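Local coordinates for sgbp-b (Bacteroides uniformis, PDB 7K44), which probably binds xyloglucan at the bacterial cell surface, as a surface glycan-binding protein of a xyloglucan utilization locus, at residues Ile155-Arg160 with Phe178-Ala183. Numbering follows the deposited sequence.
Sequences ITMGNR and FTMPRA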
loop_
_atom_site.group_PDB
_atom_site.type_symbol
_atom_site.label_atom_id
_atom_site.label_comp_id
_atom_site.label_asym_id
_atom_site.label_seq_id
_atom_site.Cartn_x
_atom_site.Cartn_y
_atom_site.Cartn_z
ATOM N N ILE A 155 -8.004 0.192 13.228
ATOM C CA ILE A 155 -7.787 0.686 11.875
ATOM C C ILE A 155 -9.148 1.101 11.341
ATOM O O ILE A 155 -10.078 0.284 11.296
ATOM C CB ILE A 155 -7.132 -0.371 10.972
ATOM C CG1 ILE A 155 -5.830 -0.870 11.602
ATOM C CG2 ILE A 155 -6.877 0.216 9.582
ATOM C CD1 ILE A 155 -5.102 -1.909 10.786
ATOM N N THR A 156 -9.277 2.371 10.968
ATOM C CA THR A 156 -10.573 2.946 10.650
ATOM C C THR A 156 -10.509 3.713 9.334
ATOM O O THR A 156 -9.445 4.146 8.877
ATOM C CB THR A 156 -11.055 3.881 11.765
ATOM O OG1 THR A 156 -10.134 4.969 11.905
ATOM C CG2 THR A 156 -11.131 3.127 13.092
ATOM N N MET A 157 -11.687 3.889 8.742
ATOM C CA MET A 157 -11.828 4.625 7.486
ATOM C C MET A 157 -13.235 5.211 7.498
ATOM O O MET A 157 -14.209 4.492 7.264
ATOM C CB MET A 157 -11.623 3.700 6.295
ATOM C CG MET A 157 -12.165 2.301 6.522
ATOM S SD MET A 157 -11.626 1.114 5.285
ATOM C CE MET A 157 -9.861 1.087 5.548
ATOM N N GLY A 158 -13.336 6.502 7.775
ATOM C CA GLY A 158 -14.665 7.074 7.917
ATOM C C GLY A 158 -15.378 6.410 9.082
ATOM O O GLY A 158 -14.830 6.280 10.181
ATOM N N ASN A 159 -16.606 5.953 8.841
ATOM C CA ASN A 159 -17.388 5.272 9.864
ATOM C C ASN A 159 -17.249 3.751 9.811
ATOM O O ASN A 159 -18.115 3.039 10.329
ATOM C CB ASN A 159 -18.856 5.685 9.769
ATOM C CG ASN A 159 -19.499 5.226 8.481
ATOM O OD1 ASN A 159 -18.814 4.990 7.482
ATOM N ND2 ASN A 159 -20.821 5.094 8.493
ATOM N N ARG A 160 -16.181 3.234 9.207
ATOM C CA ARG A 160 -15.915 1.801 9.157
ATOM C C ARG A 160 -14.682 1.476 9.986
ATOM O O ARG A 160 -13.736 2.262 10.042
ATOM C CB ARG A 160 -15.654 1.336 7.721
ATOM C CG ARG A 160 -16.724 1.718 6.720
ATOM C CD ARG A 160 -17.929 0.779 6.793
ATOM N NE ARG A 160 -18.957 1.216 5.857
ATOM C CZ ARG A 160 -20.011 1.948 6.197
ATOM N NH1 ARG A 160 -20.187 2.307 7.462
ATOM N NH2 ARG A 160 -20.891 2.317 5.274
ATOM N N PHE A 178 -4.499 -6.074 6.251
ATOM C CA PHE A 178 -5.822 -6.297 6.814
ATOM C C PHE A 178 -6.794 -6.569 5.677
ATOM O O PHE A 178 -6.497 -6.319 4.506
ATOM C CB PHE A 178 -6.301 -5.121 7.687
ATOM C CG PHE A 178 -6.499 -3.822 6.935
ATOM C CD1 PHE A 178 -7.726 -3.519 6.362
ATOM C CD2 PHE A 178 -5.466 -2.888 6.832
ATOM C CE1 PHE A 178 -7.922 -2.319 5.673
ATOM C CE2 PHE A 178 -5.655 -1.680 6.155
ATOM C CZ PHE A 178 -6.890 -1.399 5.573
ATOM N N THR A 179 -7.965 -7.089 6.032
ATOM C CA THR A 179 -9.029 -7.304 5.065
ATOM C C THR A 179 -9.898 -6.060 4.992
ATOM O O THR A 179 -10.349 -5.543 6.020
ATOM C CB THR A 179 -9.877 -8.514 5.453
ATOM O OG1 THR A 179 -9.034 -9.674 5.503
ATOM C CG2 THR A 179 -11.012 -8.721 4.441
ATOM N N MET A 180 -10.122 -5.578 3.785
ATOM C CA MET A 180 -10.919 -4.382 3.618
ATOM C C MET A 180 -12.354 -4.667 4.044
ATOM O O MET A 180 -12.971 -5.618 3.541
ATOM C CB MET A 180 -10.886 -3.950 2.153
ATOM C CG MET A 180 -11.767 -2.764 1.837
ATOM S SD MET A 180 -11.113 -1.265 2.592
ATOM C CE MET A 180 -12.496 -0.183 2.261
ATOM N N PRO A 181 -12.914 -3.880 4.953
ATOM C CA PRO A 181 -14.307 -4.091 5.363
ATOM C C PRO A 181 -15.291 -3.498 4.365
ATOM O O PRO A 181 -14.906 -3.113 3.256
ATOM C CB PRO A 181 -14.377 -3.354 6.705
ATOM C CG PRO A 181 -13.379 -2.247 6.562
ATOM C CD PRO A 181 -12.261 -2.800 5.718
ATOM N N ARG A 182 -16.566 -3.425 4.753
ATOM C CA ARG A 182 -17.563 -2.730 3.950
ATOM C C ARG A 182 -17.075 -1.329 3.611
ATOM O O ARG A 182 -16.470 -0.652 4.443
ATOM C CB ARG A 182 -18.867 -2.627 4.741
ATOM C CG ARG A 182 -20.061 -2.216 3.906
ATOM C CD ARG A 182 -21.344 -2.744 4.518
ATOM N NE ARG A 182 -21.911 -1.787 5.466
ATOM C CZ ARG A 182 -21.748 -1.853 6.784
ATOM N NH1 ARG A 182 -21.030 -2.835 7.318
ATOM N NH2 ARG A 182 -22.303 -0.939 7.570
ATOM N N ALA A 183 -17.358 -0.905 2.387
ATOM C CA ALA A 183 -16.813 0.339 1.867
ATOM C C ALA A 183 -17.319 1.539 2.667
ATOM O O ALA A 183 -18.486 1.575 3.073
ATOM C CB ALA A 183 -17.230 0.507 0.405
#
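Arg-160 bends at chi2 (-80°), which brings its guanidinium to Arg-182 and Ala-183; Phe-178, with CG between its backbone N and carbonyl carbon (chi1 64°), sets its ring against Ile-155 and Met-157. The contact joins the two facing sheets of the immunoglobulin-like IPT/TIG domain. Strand 152-157 lies in one sheet and strand 175-179 in the other. Inside the sandwich, Ile-155 CG2 sits over one face of the Phe-178 ring, offset toward its rim. In one of its two modelled conformers, Met-157 brings CE obliquely to the ring, 3.9 Å from Phe-178 CZ, and SD against Met-180 CE and Pro-181 CD. Val-142 and Leu-190 add to this core. A type II' turn from Met-157 to Arg-160 makes a tight beta hairpin into the edge strand 160-161. There the Arg-160 guanidinium lies flat on that of Arg-182, centres 4.2 Å apart and planes at 24°, although the charges are alike. Arg-160 NE donates to Ala-183 O at 2.8 Å, from above the carbonyl plane. This carbonyl probably offsets some of the repulsion. A leucine in place of Arg-160 would probably leave the Ala-183 carbonyl without its NE donor and the Arg-182 guanidinium without its stacking partner. Arg-160 NH2 adds a weak second bond to Ala-183 O.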